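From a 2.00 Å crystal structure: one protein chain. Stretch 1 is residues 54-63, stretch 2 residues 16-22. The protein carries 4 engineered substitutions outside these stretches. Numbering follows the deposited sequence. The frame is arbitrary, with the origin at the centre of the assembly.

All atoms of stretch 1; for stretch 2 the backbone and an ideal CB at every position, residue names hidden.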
ATOM      1  N   VAL A  54      14.339  14.822  15.352  1.00 19.84           N
ATOM      2  CA  VAL A  54      14.726  13.408  15.385  1.00 20.34           C
ATOM      3  C   VAL A  54      14.277  12.929  16.737  1.00 19.98           C
ATOM      4  O   VAL A  54      14.623  13.543  17.754  1.00 20.30           O
ATOM      5  CB  VAL A  54      16.252  13.200  15.298  1.00 20.07           C
ATOM      6  CG1 VAL A  54      16.627  11.712  15.538  1.00 23.65           C
ATOM      7  CG2 VAL A  54      16.813  13.651  13.901  1.00 21.80           C
ATOM      8  N   LEU A  55      13.536  11.829  16.752  1.00 20.03           N
ATOM      9  CA  LEU A  55      13.087  11.157  17.980  1.00 19.93           C
ATOM     10  C   LEU A  55      13.676   9.750  17.995  1.00 20.36           C
ATOM     11  O   LEU A  55      13.550   9.026  17.009  1.00 17.58           O
ATOM     12  CB  LEU A  55      11.551  11.042  17.962  1.00 21.07           C
ATOM     13  CG  LEU A  55      10.868  10.248  19.087  1.00 20.36           C
ATOM     14  CD1 LEU A  55      11.044  10.959  20.384  1.00 20.92           C
ATOM     15  CD2 LEU A  55       9.366  10.130  18.760  1.00 24.12           C
ATOM     16  N   ARG A  56      14.308   9.363  19.110  1.00 19.25           N
ATOM     17  CA  ARG A  56      14.870   8.042  19.233  1.00 19.79           C
ATOM     18  C   ARG A  56      15.042   7.722  20.696  1.00 20.24           C
ATOM     19  O   ARG A  56      14.747   8.549  21.548  1.00 21.63           O
ATOM     20  CB  ARG A  56      16.241   7.979  18.560  1.00 18.78           C
ATOM     21  CG  ARG A  56      17.204   9.068  19.060  1.00 22.23           C
ATOM     22  CD  ARG A  56      18.551   8.846  18.375  1.00 23.56           C
ATOM     23  NE  ARG A  56      19.549   9.872  18.621  1.00 28.89           N
ATOM     24  CZ  ARG A  56      20.308   9.933  19.704  1.00 32.13           C
ATOM     25  NH1 ARG A  56      20.111   9.071  20.686  1.00 33.53           N
ATOM     26  NH2 ARG A  56      21.239  10.876  19.815  1.00 32.23           N
ATOM     27  N   GLY A  57      15.494   6.521  20.999  1.00 21.18           N
ATOM     28  CA  GLY A  57      16.001   6.268  22.346  1.00 22.39           C
ATOM     29  C   GLY A  57      17.385   6.905  22.543  1.00 22.88           C
ATOM     30  O   GLY A  57      18.101   7.205  21.574  1.00 24.10           O
ATOM     31  N   ALA A  58      17.805   7.046  23.788  1.00 23.43           N
ATOM     32  CA  ALA A  58      19.150   7.545  24.108  1.00 25.57           C
ATOM     33  C   ALA A  58      20.225   6.488  23.840  1.00 26.54           C
ATOM     34  O   ALA A  58      21.371   6.816  23.496  1.00 26.79           O
ATOM     35  CB  ALA A  58      19.197   7.993  25.592  1.00 25.34           C
ATOM     36  N   GLU A  59      19.860   5.209  23.980  1.00 27.59           N
ATOM     37  CA  GLU A  59      20.867   4.146  23.973  1.00 28.62           C
ATOM     38  C   GLU A  59      20.459   2.967  23.132  1.00 27.13           C
ATOM     39  O   GLU A  59      20.185   3.149  21.947  1.00 29.25           O
ATOM     40  CB  GLU A  59      21.127   3.688  25.397  1.00 30.25           C
ATOM     41  CG  GLU A  59      22.173   4.511  26.107  1.00 36.92           C
ATOM     42  CD  GLU A  59      23.551   3.921  25.860  1.00 47.56           C
ATOM     43  OE1 GLU A  59      23.808   3.493  24.703  1.00 51.04           O
ATOM     44  OE2 GLU A  59      24.370   3.866  26.814  1.00 51.74           O
ATOM     45  N   HIS A  60      20.376   1.782  23.736  1.00 23.62           N
ATOM     46  CA  HIS A  60      20.175   0.535  22.964  1.00 24.45           C
ATOM     47  C   HIS A  60      18.736   0.117  22.604  1.00 21.52           C
ATOM     48  O   HIS A  60      18.567  -0.877  21.898  1.00 21.21           O
ATOM     49  CB  HIS A  60      20.834  -0.645  23.673  1.00 25.37           C
ATOM     50  CG  HIS A  60      22.289  -0.426  23.977  1.00 31.48           C
ATOM     51  ND1 HIS A  60      23.235  -0.239  22.991  1.00 35.54           N
ATOM     52  CD2 HIS A  60      22.957  -0.368  25.157  1.00 35.81           C
ATOM     53  CE1 HIS A  60      24.427  -0.078  23.548  1.00 38.77           C
ATOM     54  NE2 HIS A  60      24.285  -0.145  24.860  1.00 39.21           N
ATOM     55  N   ASP A  61      17.743   0.859  23.089  1.00 20.10           N
ATOM     56  CA  ASP A  61      16.297   0.567  22.839  1.00 20.05           C
ATOM     57  C   ASP A  61      15.509   1.809  22.439  1.00 19.24           C
ATOM     58  O   ASP A  61      15.841   2.917  22.837  1.00 20.14           O
ATOM     59  CB  ASP A  61      15.633  -0.018  24.103  1.00 20.65           C
ATOM     60  CG  ASP A  61      16.226  -1.365  24.477  1.00 24.02           C
ATOM     61  OD1 ASP A  61      16.004  -2.324  23.716  1.00 20.59           O
ATOM     62  OD2 ASP A  61      16.920  -1.429  25.529  1.00 24.35           O
ATOM     63  N   PHE A  62      14.459   1.626  21.656  1.00 18.16           N
ATOM     64  CA  PHE A  62      13.593   2.748  21.343  1.00 17.64           C
ATOM     65  C   PHE A  62      12.491   2.876  22.413  1.00 17.73           C
ATOM     66  O   PHE A  62      12.462   3.830  23.203  1.00 19.81           O
ATOM     67  CB  PHE A  62      12.969   2.533  19.959  1.00 15.47           C
ATOM     68  CG  PHE A  62      12.036   3.649  19.546  1.00 17.61           C
ATOM     69  CD1 PHE A  62      12.343   4.956  19.848  1.00 17.24           C
ATOM     70  CD2 PHE A  62      10.840   3.370  18.838  1.00 16.36           C
ATOM     71  CE1 PHE A  62      11.504   6.020  19.422  1.00 21.98           C
ATOM     72  CE2 PHE A  62       9.967   4.450  18.426  1.00 18.52           C
ATOM     73  CZ  PHE A  62      10.319   5.759  18.732  1.00 20.75           C
ATOM     74  N   THR A  63      11.612   1.893  22.469  1.00 19.69           N
ATOM     75  CA  THR A  63      10.616   1.808  23.569  1.00 20.94           C
ATOM     76  C   THR A  63       9.995   0.427  23.732  1.00 20.82           C
ATOM     77  O   THR A  63       9.595  -0.275  22.749  1.00 18.88           O
ATOM     78  CB  THR A  63       9.487   2.899  23.470  1.00 20.75           C
ATOM     79  OG1 THR A  63       8.531   2.711  24.519  1.00 24.09           O
ATOM     80  CG2 THR A  63       8.743   2.751  22.171  1.00 20.39           C
ATOM     81  N   UNK A  16      16.594  19.274  16.134  1.00 23.92           N
ATOM     82  CA  UNK A  16      16.172  18.997  17.507  1.00 24.04           C
ATOM     83  C   UNK A  16      16.184  17.484  17.721  1.00 23.83           C
ATOM     84  O   UNK A  16      15.480  16.754  17.005  1.00 23.73           O
ATOM     85  CB  UNK A  16      14.786  19.580  17.790  1.00 24.04           C
ATOM     86  N   UNK A  17      17.013  16.991  18.639  1.00 24.03           N
ATOM     87  CA  UNK A  17      17.071  15.544  18.884  1.00 24.05           C
ATOM     88  C   UNK A  17      16.372  15.308  20.200  1.00 24.41           C
ATOM     89  O   UNK A  17      16.752  15.900  21.232  1.00 26.21           O
ATOM     90  CB  UNK A  17      18.506  15.013  18.908  1.00 24.05           C
ATOM     91  N   UNK A  18      15.309  14.505  20.162  1.00 22.46           N
ATOM     92  CA  UNK A  18      14.573  14.136  21.373  1.00 21.94           C
ATOM     93  C   UNK A  18      14.915  12.688  21.700  1.00 21.13           C
ATOM     94  O   UNK A  18      14.651  11.770  20.919  1.00 19.91           O
ATOM     95  CB  UNK A  18      13.065  14.322  21.195  1.00 21.94           C
ATOM     96  N   UNK A  19      15.506  12.460  22.860  1.00 20.13           N
ATOM     97  CA  UNK A  19      15.923  11.110  23.151  1.00 21.57           C
ATOM     98  C   UNK A  19      15.304  10.593  24.432  1.00 22.58           C
ATOM     99  O   UNK A  19      15.502  11.170  25.513  1.00 23.06           O
ATOM    100  CB  UNK A  19      17.449  11.037  23.238  1.00 21.57           C
ATOM    101  N   UNK A  20      14.549   9.504  24.294  1.00 22.50           N
ATOM    102  CA  UNK A  20      13.923   8.838  25.432  1.00 22.09           C
ATOM    103  C   UNK A  20      15.020   8.159  26.251  1.00 22.32           C
ATOM    104  O   UNK A  20      15.855   7.389  25.726  1.00 19.95           O
ATOM    105  CB  UNK A  20      12.870   7.827  24.974  1.00 22.09           C
ATOM    106  N   UNK A  21      14.991   8.419  27.554  1.00 23.14           N
ATOM    107  CA  UNK A  21      16.077   7.975  28.416  1.00 24.58           C
ATOM    108  C   UNK A  21      15.515   7.398  29.721  1.00 25.24           C
ATOM    109  O   UNK A  21      15.550   8.053  30.778  1.00 25.41           O
ATOM    110  CB  UNK A  21      17.036   9.131  28.708  1.00 24.58           C
ATOM    111  N   UNK A  22      14.988   6.186  29.641  1.00 24.53           N
ATOM    112  CA  UNK A  22      14.516   5.504  30.828  1.00 26.02           C
ATOM    113  C   UNK A  22      14.996   4.072  30.780  1.00 26.01           C
ATOM    114  O   UNK A  22      14.187   3.162  30.650  1.00 26.27           O
ATOM    115  CB  UNK A  22      12.992   5.571  30.943  1.00 26.02           C
TER

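Stretch 2 runs parallel to strand 54-57 and pairs with it through main-chain hydrogen bonds. Both strands are extended, so their side chains alternate between two faces of the sheet, one carrying Val54 and Arg56, the other Leu55.

Position 16 has extended backbone angles, and its carbonyl accepts a hydrogen bond from the amide of Val54 (N to O, 2.8 Å). Its CA-to-CB bond points sideways, and the ideal CB is 5.4 Å from Val54 N. Stretch 1 asks little of the side chain, so many types would fit. The residue is Leu16. Its side chain stays beyond close contact with stretch 1, and the main chain makes the link.

Position 17 bridges to Val54, with its CB on the face of Val54 and Arg56. Its ideal CB lies 5.0 Å from Arg56 NH2, and the long arm of Arg56 extends beside it. A beta-branched or small polar residue would suit, as would an acid or a medium aliphatic one. The residue is Thr17. Its methyl CG2 lies 3.7 Å from Arg56 NE, a packing contact oblique to the guanidinium. OG1 is on the Val54 side, 4.3 Å from Val54 CB, and makes no hydrogen bond to stretch 1.

Position 18 bridges to Leu55 and turns to the opposite face. Its amide donates to Val54 (N to O, 2.7 Å), and its carbonyl O accepts from Arg56 N at 3.0 Å. The ideal CB is 4.0 Å from Leu55 CD1, an apolar neighbour. Leucine, isoleucine, valine or methionine would all suit. The residue is Leu18. Its CB packs against Leu55 CD1 at 4.0 Å, while the rest of the side chain leads away from that methyl.

Position 19 bridges to Arg56 and returns to the first face. Its ideal CB is about 4.0 Å from both Ala58 CA and Arg56 O, with the guanidinium close by. A small side chain suits this crowded spot, alanine or serine for example. The residue is Ala19. Its CB lies over one face of the guanidinium, 4.1 Å from Arg56 NH1, and 4.2 Å from Ala58 CB. Arg56 NH1 itself donates to Gly57 O at 2.9 Å, which helps hold the group there.

Position 20 bridges to Gly57. Its amide donates to Arg56 O (N to O, 2.9 Å), and its carbonyl O accepts from Ala58 N at 2.8 Å. Its CB turns to the face of Leu55. Glycine offers no side chain opposite, while Leu55 and the Phe62 ring supply apolar surface. A branched or long aliphatic residue would suit. The residue is Ile20, with the largest area covered by stretch 1. Its CD1 reaches within 4.3 Å of Phe62 CE1, and its CG1 within 4.4 Å of Leu55 CD1.

Position 21 points sideways, its ideal CB 4.0 Å from Ala58 CB. Small or polar residues would fit. The residue is Asn21, which makes a small contact with Ala58.

Position 22 has no atom of stretch 1 near its ideal CB, so the choice is open. The residue is Arg22, whose guanidinium is hydrogen-bonded elsewhere in the structure.

Stretch 2 16-22: LTLAINR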
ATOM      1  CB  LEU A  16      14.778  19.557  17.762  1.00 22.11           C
ATOM      2  CG  LEU A  16      14.150  18.992  19.050  1.00 23.93           C
ATOM      3  CD1 LEU A  16      14.978  19.284  20.310  1.00 25.41           C
ATOM      4  CD2 LEU A  16      12.683  19.519  19.268  1.00 22.42           C
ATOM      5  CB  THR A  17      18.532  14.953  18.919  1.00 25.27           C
ATOM      6  OG1 THR A  17      19.213  15.230  17.690  1.00 26.41           O
ATOM      7  CG2 THR A  17      18.537  13.400  19.129  1.00 22.03           C
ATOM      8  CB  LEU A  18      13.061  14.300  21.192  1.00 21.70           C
ATOM      9  CG  LEU A  18      12.580  15.767  21.052  1.00 23.64           C
ATOM     10  CD1 LEU A  18      11.110  15.865  20.738  1.00 21.67           C
ATOM     11  CD2 LEU A  18      12.892  16.500  22.353  1.00 24.65           C
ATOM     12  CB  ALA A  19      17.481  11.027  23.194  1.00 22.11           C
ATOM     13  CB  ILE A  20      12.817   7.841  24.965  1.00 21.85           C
ATOM     14  CG1 ILE A  20      11.795   8.599  24.041  1.00 22.45           C
ATOM     15  CG2 ILE A  20      12.091   7.279  26.117  1.00 19.82           C
ATOM     16  CD1 ILE A  20      10.732   7.676  23.362  1.00 23.07           C
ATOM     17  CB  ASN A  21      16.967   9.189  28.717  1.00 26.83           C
ATOM     18  CG  ASN A  21      18.285   8.809  29.353  1.00 27.96           C
ATOM     19  OD1 ASN A  21      18.661   7.637  29.425  1.00 32.04           O
ATOM     20  ND2 ASN A  21      18.987   9.815  29.840  1.00 36.35           N
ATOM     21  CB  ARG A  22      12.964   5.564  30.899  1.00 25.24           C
ATOM     22  CG  ARG A  22      12.416   5.228  32.278  1.00 25.86           C
ATOM     23  CD  ARG A  22      10.946   4.974  32.181  1.00 25.80           C
ATOM     24  NE  ARG A  22      10.398   4.493  33.433  1.00 24.86           N
ATOM     25  CZ  ARG A  22       9.288   3.788  33.539  1.00 24.04           C
ATOM     26  NH1 ARG A  22       8.590   3.433  32.450  1.00 20.98           N
ATOM     27  NH2 ARG A  22       8.900   3.393  34.744  1.00 23.91           N
TER
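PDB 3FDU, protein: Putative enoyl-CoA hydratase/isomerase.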